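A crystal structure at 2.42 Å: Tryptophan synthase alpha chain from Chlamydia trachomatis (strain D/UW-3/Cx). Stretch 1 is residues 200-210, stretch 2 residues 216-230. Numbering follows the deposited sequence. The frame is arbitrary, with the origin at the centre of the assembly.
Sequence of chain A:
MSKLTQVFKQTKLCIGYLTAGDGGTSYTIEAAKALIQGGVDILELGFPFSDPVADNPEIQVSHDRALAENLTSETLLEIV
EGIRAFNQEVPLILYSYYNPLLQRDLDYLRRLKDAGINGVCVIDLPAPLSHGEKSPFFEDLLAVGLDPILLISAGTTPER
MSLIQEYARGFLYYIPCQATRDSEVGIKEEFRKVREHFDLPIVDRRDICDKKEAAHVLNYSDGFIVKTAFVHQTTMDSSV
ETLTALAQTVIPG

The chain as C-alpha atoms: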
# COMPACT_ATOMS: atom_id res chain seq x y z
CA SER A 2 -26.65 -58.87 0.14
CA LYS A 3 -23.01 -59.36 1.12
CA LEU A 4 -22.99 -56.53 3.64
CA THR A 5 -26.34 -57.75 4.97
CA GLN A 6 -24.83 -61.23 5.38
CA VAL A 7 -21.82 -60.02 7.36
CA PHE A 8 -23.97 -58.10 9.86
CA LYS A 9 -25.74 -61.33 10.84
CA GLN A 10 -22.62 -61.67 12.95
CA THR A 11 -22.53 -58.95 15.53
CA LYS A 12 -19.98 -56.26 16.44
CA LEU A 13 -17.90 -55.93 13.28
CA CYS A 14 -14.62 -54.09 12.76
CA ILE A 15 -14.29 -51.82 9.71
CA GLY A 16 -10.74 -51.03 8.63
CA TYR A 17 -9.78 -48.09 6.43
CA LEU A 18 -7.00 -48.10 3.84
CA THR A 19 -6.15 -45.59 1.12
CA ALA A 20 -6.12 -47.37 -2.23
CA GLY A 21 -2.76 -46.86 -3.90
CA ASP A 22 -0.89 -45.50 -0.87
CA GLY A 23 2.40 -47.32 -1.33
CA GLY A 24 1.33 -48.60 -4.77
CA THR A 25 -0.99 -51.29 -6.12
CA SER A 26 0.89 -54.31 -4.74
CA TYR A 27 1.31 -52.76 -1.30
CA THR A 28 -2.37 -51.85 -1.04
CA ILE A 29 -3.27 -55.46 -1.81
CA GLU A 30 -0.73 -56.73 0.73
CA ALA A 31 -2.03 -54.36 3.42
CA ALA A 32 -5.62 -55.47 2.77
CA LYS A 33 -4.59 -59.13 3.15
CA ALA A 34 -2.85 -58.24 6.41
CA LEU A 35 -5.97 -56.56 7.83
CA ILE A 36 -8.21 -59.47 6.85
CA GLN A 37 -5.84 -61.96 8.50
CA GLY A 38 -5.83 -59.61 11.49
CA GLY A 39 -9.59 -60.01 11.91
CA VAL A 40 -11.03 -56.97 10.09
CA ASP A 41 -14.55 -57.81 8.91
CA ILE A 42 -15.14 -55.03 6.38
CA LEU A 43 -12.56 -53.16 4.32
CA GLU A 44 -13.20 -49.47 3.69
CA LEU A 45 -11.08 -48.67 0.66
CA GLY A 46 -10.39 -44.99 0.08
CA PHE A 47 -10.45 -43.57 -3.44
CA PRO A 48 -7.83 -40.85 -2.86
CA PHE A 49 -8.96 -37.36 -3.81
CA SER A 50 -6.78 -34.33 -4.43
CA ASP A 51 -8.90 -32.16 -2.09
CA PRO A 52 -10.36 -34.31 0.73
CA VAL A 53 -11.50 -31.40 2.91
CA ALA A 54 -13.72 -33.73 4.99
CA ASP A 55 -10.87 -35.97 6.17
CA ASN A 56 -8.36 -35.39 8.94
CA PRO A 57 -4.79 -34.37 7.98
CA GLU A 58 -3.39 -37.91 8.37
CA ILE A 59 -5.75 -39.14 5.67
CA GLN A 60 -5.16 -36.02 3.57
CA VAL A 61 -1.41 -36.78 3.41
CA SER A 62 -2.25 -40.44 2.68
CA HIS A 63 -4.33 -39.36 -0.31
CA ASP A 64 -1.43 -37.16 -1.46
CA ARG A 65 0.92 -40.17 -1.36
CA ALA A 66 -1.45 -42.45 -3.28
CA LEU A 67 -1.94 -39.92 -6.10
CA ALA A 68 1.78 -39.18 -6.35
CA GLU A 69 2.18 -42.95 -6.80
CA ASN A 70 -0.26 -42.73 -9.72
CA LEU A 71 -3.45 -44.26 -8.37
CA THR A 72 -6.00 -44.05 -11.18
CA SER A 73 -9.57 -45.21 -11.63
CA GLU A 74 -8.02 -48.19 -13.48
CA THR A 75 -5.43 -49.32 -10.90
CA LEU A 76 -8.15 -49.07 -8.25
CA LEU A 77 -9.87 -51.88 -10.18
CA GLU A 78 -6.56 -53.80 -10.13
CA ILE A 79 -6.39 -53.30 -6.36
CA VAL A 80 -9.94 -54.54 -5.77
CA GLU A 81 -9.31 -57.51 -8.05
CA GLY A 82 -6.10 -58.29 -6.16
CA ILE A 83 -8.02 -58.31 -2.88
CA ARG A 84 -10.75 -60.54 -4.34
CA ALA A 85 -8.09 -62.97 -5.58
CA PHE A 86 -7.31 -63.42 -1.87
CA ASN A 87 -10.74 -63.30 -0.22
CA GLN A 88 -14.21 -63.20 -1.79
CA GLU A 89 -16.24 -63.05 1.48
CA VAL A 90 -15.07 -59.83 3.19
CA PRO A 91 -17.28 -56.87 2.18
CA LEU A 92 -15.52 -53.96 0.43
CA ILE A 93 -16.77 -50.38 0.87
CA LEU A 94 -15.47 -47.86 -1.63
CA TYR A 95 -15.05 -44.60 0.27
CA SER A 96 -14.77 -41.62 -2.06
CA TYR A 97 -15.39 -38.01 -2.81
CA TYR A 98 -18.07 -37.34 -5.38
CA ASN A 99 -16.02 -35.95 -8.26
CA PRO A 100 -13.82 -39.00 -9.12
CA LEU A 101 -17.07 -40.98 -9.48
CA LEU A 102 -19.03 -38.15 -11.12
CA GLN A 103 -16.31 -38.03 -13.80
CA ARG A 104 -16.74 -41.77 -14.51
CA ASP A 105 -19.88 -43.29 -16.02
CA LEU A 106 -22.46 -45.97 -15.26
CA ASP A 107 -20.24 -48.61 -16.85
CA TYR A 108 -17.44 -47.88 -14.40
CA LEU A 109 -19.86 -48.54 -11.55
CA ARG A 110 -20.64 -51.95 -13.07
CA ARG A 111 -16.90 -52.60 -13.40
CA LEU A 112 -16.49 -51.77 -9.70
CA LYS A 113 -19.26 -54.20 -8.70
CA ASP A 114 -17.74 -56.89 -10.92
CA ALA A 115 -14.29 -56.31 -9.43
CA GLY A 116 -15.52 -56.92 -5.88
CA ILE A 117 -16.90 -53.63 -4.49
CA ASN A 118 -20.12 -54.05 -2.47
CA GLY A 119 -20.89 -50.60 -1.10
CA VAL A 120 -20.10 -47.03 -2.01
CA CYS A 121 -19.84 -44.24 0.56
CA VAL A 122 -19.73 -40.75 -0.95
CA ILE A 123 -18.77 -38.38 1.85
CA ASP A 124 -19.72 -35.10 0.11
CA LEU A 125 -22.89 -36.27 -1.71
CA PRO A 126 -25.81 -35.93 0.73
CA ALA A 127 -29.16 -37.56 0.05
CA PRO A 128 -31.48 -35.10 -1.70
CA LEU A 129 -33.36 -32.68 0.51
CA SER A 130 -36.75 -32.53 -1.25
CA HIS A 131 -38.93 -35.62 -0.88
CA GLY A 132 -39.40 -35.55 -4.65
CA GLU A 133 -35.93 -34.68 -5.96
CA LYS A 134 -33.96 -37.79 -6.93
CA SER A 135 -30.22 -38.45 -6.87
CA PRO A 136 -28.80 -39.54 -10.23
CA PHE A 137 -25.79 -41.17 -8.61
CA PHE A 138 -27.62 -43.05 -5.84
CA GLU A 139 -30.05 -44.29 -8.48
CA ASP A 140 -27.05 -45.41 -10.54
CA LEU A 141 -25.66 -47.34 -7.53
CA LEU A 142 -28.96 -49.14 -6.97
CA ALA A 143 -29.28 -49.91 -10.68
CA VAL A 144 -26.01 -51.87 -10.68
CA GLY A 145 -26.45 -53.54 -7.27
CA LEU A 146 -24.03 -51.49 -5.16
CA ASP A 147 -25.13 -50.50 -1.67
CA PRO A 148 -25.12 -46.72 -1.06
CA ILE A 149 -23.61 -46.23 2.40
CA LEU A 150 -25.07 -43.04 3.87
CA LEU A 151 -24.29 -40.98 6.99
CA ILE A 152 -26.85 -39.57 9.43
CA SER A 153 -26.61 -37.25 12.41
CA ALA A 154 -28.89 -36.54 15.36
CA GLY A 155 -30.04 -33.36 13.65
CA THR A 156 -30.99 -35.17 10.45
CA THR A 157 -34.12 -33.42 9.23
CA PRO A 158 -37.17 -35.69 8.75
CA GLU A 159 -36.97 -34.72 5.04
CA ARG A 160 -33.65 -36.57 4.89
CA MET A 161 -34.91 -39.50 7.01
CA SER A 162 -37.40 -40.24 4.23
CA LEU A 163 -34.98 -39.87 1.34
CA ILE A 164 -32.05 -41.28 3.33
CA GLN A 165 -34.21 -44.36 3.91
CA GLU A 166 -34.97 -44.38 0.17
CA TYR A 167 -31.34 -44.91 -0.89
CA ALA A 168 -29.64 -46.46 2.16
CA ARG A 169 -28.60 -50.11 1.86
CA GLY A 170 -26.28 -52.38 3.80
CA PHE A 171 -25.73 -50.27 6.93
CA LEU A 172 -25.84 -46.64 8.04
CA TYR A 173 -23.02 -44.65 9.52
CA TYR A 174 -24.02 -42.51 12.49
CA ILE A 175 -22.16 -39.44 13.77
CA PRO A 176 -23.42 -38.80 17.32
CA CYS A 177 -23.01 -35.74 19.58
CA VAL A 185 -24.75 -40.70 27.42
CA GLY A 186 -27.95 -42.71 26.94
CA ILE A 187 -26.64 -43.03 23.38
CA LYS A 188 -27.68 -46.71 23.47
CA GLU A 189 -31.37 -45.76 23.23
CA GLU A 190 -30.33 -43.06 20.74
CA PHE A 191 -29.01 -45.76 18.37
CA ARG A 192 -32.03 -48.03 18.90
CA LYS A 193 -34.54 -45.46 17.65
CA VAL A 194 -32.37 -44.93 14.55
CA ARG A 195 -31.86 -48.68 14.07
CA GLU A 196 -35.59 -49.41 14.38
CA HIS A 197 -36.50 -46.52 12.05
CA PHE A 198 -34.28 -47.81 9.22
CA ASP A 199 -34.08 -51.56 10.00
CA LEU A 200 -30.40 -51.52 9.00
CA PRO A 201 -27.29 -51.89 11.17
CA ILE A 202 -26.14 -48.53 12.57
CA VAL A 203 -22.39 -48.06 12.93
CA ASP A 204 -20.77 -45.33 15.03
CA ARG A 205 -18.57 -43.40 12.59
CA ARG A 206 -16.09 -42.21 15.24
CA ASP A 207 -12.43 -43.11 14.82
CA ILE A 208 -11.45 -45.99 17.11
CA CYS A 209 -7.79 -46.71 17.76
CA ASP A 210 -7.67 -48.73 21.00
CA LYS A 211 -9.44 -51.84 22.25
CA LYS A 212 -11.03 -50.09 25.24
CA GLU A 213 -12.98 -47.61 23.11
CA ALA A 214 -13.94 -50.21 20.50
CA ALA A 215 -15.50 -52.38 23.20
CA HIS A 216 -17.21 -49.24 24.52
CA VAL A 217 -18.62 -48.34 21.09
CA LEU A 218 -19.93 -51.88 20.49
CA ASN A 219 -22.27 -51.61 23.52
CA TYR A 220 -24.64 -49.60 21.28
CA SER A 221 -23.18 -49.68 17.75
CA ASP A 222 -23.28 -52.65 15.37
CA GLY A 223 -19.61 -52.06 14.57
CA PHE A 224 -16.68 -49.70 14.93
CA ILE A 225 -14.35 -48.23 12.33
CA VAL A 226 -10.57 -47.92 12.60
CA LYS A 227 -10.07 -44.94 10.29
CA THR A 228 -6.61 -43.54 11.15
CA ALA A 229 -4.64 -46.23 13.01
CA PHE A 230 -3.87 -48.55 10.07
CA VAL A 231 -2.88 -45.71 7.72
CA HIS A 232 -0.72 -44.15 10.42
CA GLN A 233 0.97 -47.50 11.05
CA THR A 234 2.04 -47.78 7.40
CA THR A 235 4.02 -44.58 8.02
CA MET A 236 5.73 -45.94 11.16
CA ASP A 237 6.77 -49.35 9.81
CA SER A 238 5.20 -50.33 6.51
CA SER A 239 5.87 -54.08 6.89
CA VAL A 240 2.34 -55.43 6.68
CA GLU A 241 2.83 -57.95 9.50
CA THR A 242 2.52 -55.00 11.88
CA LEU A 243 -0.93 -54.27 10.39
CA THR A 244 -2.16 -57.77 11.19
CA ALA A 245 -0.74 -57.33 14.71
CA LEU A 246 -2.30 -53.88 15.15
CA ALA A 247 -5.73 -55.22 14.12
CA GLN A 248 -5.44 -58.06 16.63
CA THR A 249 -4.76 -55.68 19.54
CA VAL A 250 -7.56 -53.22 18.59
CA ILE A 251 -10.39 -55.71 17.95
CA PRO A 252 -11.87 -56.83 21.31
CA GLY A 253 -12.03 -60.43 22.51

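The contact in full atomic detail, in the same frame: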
# COMPACT_ATOMS: atom_id res chain seq x y z
N LEU A 200 -31.73 -51.29 9.53
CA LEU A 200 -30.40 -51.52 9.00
C LEU A 200 -29.45 -51.42 10.18
O LEU A 200 -29.76 -50.75 11.17
CB LEU A 200 -30.01 -50.48 7.93
CG LEU A 200 -30.65 -50.47 6.54
CD1 LEU A 200 -30.18 -49.25 5.75
CD2 LEU A 200 -30.36 -51.75 5.76
N PRO A 201 -28.29 -52.09 10.12
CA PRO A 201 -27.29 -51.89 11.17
C PRO A 201 -26.81 -50.44 11.18
O PRO A 201 -26.65 -49.81 10.13
CB PRO A 201 -26.17 -52.86 10.80
CG PRO A 201 -26.77 -53.79 9.79
CD PRO A 201 -27.82 -53.02 9.08
N ILE A 202 -26.60 -49.90 12.38
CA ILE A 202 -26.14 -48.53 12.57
C ILE A 202 -24.75 -48.60 13.18
O ILE A 202 -24.57 -49.19 14.25
CB ILE A 202 -27.10 -47.72 13.46
CG1 ILE A 202 -28.54 -47.92 13.01
CG2 ILE A 202 -26.75 -46.26 13.40
CD1 ILE A 202 -28.79 -47.50 11.59
N VAL A 203 -23.78 -48.00 12.50
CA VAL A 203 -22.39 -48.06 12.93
C VAL A 203 -21.93 -46.66 13.34
O VAL A 203 -22.06 -45.71 12.55
CB VAL A 203 -21.48 -48.63 11.83
CG1 VAL A 203 -20.01 -48.58 12.26
CG2 VAL A 203 -21.90 -50.05 11.51
N ASP A 204 -21.42 -46.55 14.56
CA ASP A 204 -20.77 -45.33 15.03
C ASP A 204 -19.55 -45.01 14.17
O ASP A 204 -18.60 -45.80 14.09
CB ASP A 204 -20.37 -45.49 16.50
CG ASP A 204 -20.07 -44.16 17.19
OD1 ASP A 204 -19.50 -43.25 16.54
OD2 ASP A 204 -20.40 -44.03 18.39
N ARG A 205 -19.58 -43.84 13.53
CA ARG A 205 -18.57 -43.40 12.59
C ARG A 205 -17.29 -42.89 13.26
O ARG A 205 -16.32 -42.58 12.57
CB ARG A 205 -19.18 -42.31 11.70
CG ARG A 205 -18.32 -41.72 10.57
CD ARG A 205 -17.94 -42.73 9.50
NE ARG A 205 -17.17 -42.10 8.43
CZ ARG A 205 -16.55 -42.76 7.45
NH1 ARG A 205 -16.59 -44.10 7.40
NH2 ARG A 205 -15.86 -42.09 6.53
N ARG A 206 -17.24 -42.82 14.59
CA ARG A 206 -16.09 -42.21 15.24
C ARG A 206 -14.84 -43.08 15.10
O ARG A 206 -14.91 -44.31 15.01
CB ARG A 206 -16.38 -41.93 16.71
CG ARG A 206 -16.17 -43.09 17.66
CD ARG A 206 -16.29 -42.60 19.10
NE ARG A 206 -17.68 -42.56 19.57
CZ ARG A 206 -18.53 -41.54 19.41
NH1 ARG A 206 -19.76 -41.64 19.90
NH2 ARG A 206 -18.16 -40.44 18.76
N ASP A 207 -13.69 -42.43 15.06
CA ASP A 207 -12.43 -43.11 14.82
C ASP A 207 -11.99 -43.84 16.08
O ASP A 207 -11.74 -43.22 17.12
CB ASP A 207 -11.37 -42.10 14.39
CG ASP A 207 -10.11 -42.76 13.84
OD1 ASP A 207 -10.06 -44.00 13.70
OD2 ASP A 207 -9.16 -42.00 13.55
N ILE A 208 -11.90 -45.16 15.99
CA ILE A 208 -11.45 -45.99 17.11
C ILE A 208 -10.01 -46.39 16.85
O ILE A 208 -9.65 -46.76 15.72
CB ILE A 208 -12.35 -47.23 17.28
CG1 ILE A 208 -13.79 -46.80 17.49
CG2 ILE A 208 -11.86 -48.05 18.45
CD1 ILE A 208 -13.96 -45.99 18.73
N CYS A 209 -9.19 -46.34 17.89
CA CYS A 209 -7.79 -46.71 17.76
C CYS A 209 -7.26 -47.52 18.93
O CYS A 209 -6.07 -47.87 18.92
CB CYS A 209 -6.93 -45.45 17.58
SG CYS A 209 -7.06 -44.34 18.97
N ASP A 210 -8.08 -47.85 19.92
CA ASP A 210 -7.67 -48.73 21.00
C ASP A 210 -8.82 -49.67 21.34
O ASP A 210 -9.99 -49.38 21.06
CB ASP A 210 -7.23 -47.95 22.24
CG ASP A 210 -8.36 -47.17 22.86
OD1 ASP A 210 -8.78 -47.53 23.98
OD2 ASP A 210 -8.84 -46.21 22.20
N HIS A 216 -16.22 -50.21 24.06
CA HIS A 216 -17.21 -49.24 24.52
C HIS A 216 -18.23 -48.93 23.43
O HIS A 216 -19.44 -48.91 23.68
CB HIS A 216 -16.50 -47.96 24.96
CG HIS A 216 -17.43 -46.89 25.43
ND1 HIS A 216 -18.04 -46.92 26.67
CD2 HIS A 216 -17.87 -45.77 24.82
CE1 HIS A 216 -18.81 -45.86 26.81
NE2 HIS A 216 -18.72 -45.14 25.70
N VAL A 217 -17.74 -48.68 22.21
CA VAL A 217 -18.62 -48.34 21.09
C VAL A 217 -19.59 -49.48 20.79
O VAL A 217 -20.78 -49.25 20.51
CB VAL A 217 -17.78 -47.95 19.86
CG1 VAL A 217 -18.62 -48.04 18.59
CG2 VAL A 217 -17.21 -46.56 20.04
N LEU A 218 -19.11 -50.72 20.86
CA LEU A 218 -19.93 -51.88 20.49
C LEU A 218 -21.08 -52.15 21.45
O LEU A 218 -21.96 -52.95 21.12
CB LEU A 218 -19.04 -53.13 20.38
CG LEU A 218 -17.97 -53.07 19.29
CD1 LEU A 218 -16.99 -54.23 19.42
CD2 LEU A 218 -18.58 -53.05 17.89
N ASN A 219 -21.11 -51.50 22.63
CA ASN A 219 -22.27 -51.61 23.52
C ASN A 219 -23.56 -51.17 22.84
O ASN A 219 -24.64 -51.66 23.18
CB ASN A 219 -22.06 -50.76 24.78
CG ASN A 219 -21.28 -51.48 25.86
OD1 ASN A 219 -21.45 -52.68 26.07
ND2 ASN A 219 -20.41 -50.74 26.55
N TYR A 220 -23.47 -50.22 21.91
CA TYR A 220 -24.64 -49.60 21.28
C TYR A 220 -24.57 -49.58 19.77
O TYR A 220 -25.61 -49.45 19.12
CB TYR A 220 -24.81 -48.16 21.79
CG TYR A 220 -23.58 -47.30 21.61
CD1 TYR A 220 -22.65 -47.15 22.64
CD2 TYR A 220 -23.32 -46.65 20.40
CE1 TYR A 220 -21.51 -46.37 22.46
CE2 TYR A 220 -22.19 -45.87 20.22
CZ TYR A 220 -21.29 -45.74 21.25
OH TYR A 220 -20.16 -44.96 21.06
N SER A 221 -23.38 -49.69 19.18
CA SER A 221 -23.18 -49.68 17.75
C SER A 221 -23.04 -51.11 17.24
O SER A 221 -22.58 -51.99 17.97
CB SER A 221 -21.94 -48.86 17.39
OG SER A 221 -21.72 -48.86 15.98
N ASP A 222 -23.44 -51.34 15.99
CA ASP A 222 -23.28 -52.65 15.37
C ASP A 222 -21.86 -52.89 14.87
O ASP A 222 -21.54 -54.02 14.48
CB ASP A 222 -24.28 -52.80 14.22
CG ASP A 222 -25.71 -52.79 14.71
OD1 ASP A 222 -26.05 -53.65 15.55
OD2 ASP A 222 -26.49 -51.90 14.29
N GLY A 223 -21.01 -51.88 14.88
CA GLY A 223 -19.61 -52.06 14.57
C GLY A 223 -18.86 -50.80 14.91
O GLY A 223 -19.45 -49.78 15.27
N PHE A 224 -17.54 -50.88 14.79
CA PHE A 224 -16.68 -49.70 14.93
C PHE A 224 -15.73 -49.64 13.75
O PHE A 224 -15.44 -50.65 13.11
CB PHE A 224 -15.89 -49.73 16.25
CG PHE A 224 -14.89 -50.84 16.34
CD1 PHE A 224 -15.28 -52.11 16.73
CD2 PHE A 224 -13.56 -50.61 16.04
CE1 PHE A 224 -14.36 -53.14 16.81
CE2 PHE A 224 -12.63 -51.64 16.12
CZ PHE A 224 -13.03 -52.90 16.50
N ILE A 225 -15.26 -48.44 13.45
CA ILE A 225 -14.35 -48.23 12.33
C ILE A 225 -13.01 -47.75 12.87
O ILE A 225 -12.95 -46.87 13.73
CB ILE A 225 -14.94 -47.24 11.30
CG1 ILE A 225 -13.92 -46.95 10.19
CG2 ILE A 225 -15.40 -45.96 11.95
CD1 ILE A 225 -14.51 -46.18 9.02
N VAL A 226 -11.94 -48.37 12.37
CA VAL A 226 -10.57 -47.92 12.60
C VAL A 226 -10.18 -47.12 11.36
O VAL A 226 -9.78 -47.69 10.34
CB VAL A 226 -9.63 -49.11 12.82
CG1 VAL A 226 -8.21 -48.62 13.02
CG2 VAL A 226 -10.10 -49.98 13.98
N LYS A 227 -10.29 -45.80 11.44
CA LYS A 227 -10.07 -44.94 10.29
C LYS A 227 -8.60 -44.55 10.12
O LYS A 227 -8.05 -44.65 9.02
CB LYS A 227 -10.93 -43.68 10.39
CG LYS A 227 -10.74 -42.69 9.25
CD LYS A 227 -11.12 -43.33 7.91
CE LYS A 227 -10.87 -42.39 6.74
NZ LYS A 227 -11.84 -41.24 6.64
N THR A 228 -7.97 -44.08 11.20
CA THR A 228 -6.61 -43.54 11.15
C THR A 228 -5.52 -44.58 11.45
O THR A 228 -4.48 -44.59 10.78
CB THR A 228 -6.48 -42.38 12.15
OG1 THR A 228 -7.27 -41.27 11.70
CG2 THR A 228 -5.04 -41.93 12.30
N ALA A 229 -5.75 -45.49 12.41
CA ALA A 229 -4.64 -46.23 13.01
C ALA A 229 -3.85 -47.02 11.98
O ALA A 229 -2.61 -46.98 11.98
CB ALA A 229 -5.15 -47.14 14.12
N PHE A 230 -4.54 -47.73 11.07
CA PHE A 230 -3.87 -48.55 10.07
C PHE A 230 -3.03 -47.69 9.13
O PHE A 230 -1.86 -47.99 8.87
CB PHE A 230 -4.90 -49.36 9.28
CG PHE A 230 -5.63 -50.39 10.11
CD1 PHE A 230 -4.94 -51.19 11.01
CD2 PHE A 230 -7.00 -50.56 9.99
CE1 PHE A 230 -5.61 -52.14 11.77
CE2 PHE A 230 -7.67 -51.50 10.75
CZ PHE A 230 -6.97 -52.30 11.64

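Two neighbouring strands, one beginning at Ile-202 and the other spanning 223-226, run in roughly the same direction, 33° apart. Side chains, more than a regular ladder of backbone bonds, fill the space between the stretches.

At one end Asp-222 points toward stretch 1 and fits against Pro-201, its OD2 3.2 Å from the Pro-201 CA. The same OD2 accepts a hydrogen bond from Ile-202 N at 2.8 Å. The Asp-222 N returns one to Ile-202 O at 3.0 Å. The two residues are thus clamped by a pair of bonds.

Ser-221 is the next small plug. Its OG accepts from Asp-204 N at 2.7 Å and donates to Gly-223 O at 2.6 Å, so one hydroxyl bridges both stretches. Val-203 CG1 packs against the backbone beside it, 3.3 Å from Gly-223 O. Gly-223 has no side chain; a CB on it would lie 3.8 Å from Val-203 CG2.

Asp-204 rests its CB on Val-217 CG1 at 3.7 Å. Its OD2 accepts from Tyr-220 OH at 2.8 Å, at the edge of the tyrosine ring, and forms a salt bridge with Arg-206 NH1 at 2.9 Å.

Ile-208 is the main apolar bump of stretch 1. Its CD1 meets Val-217 CG2 at 3.6 Å, and its CB lies 3.8 Å from Phe-224 CD2. These two residues form the hollow that receives it. A hydrogen bond from Ile-208 N to Ile-225 O, 3.0 Å, holds the backbone in place. Ile-225 in turn reaches out to Arg-205, with CD1 3.4 Å from NH1.

At the far end Asp-207 reaches the turn after the second strand. Its OD1 accepts from Lys-227 N at 2.9 Å, and its OD2 from Thr-228 OG1 at 2.7 Å. Beyond it, Cys-209 CB touches Ala-229 CB at 4.2 Å.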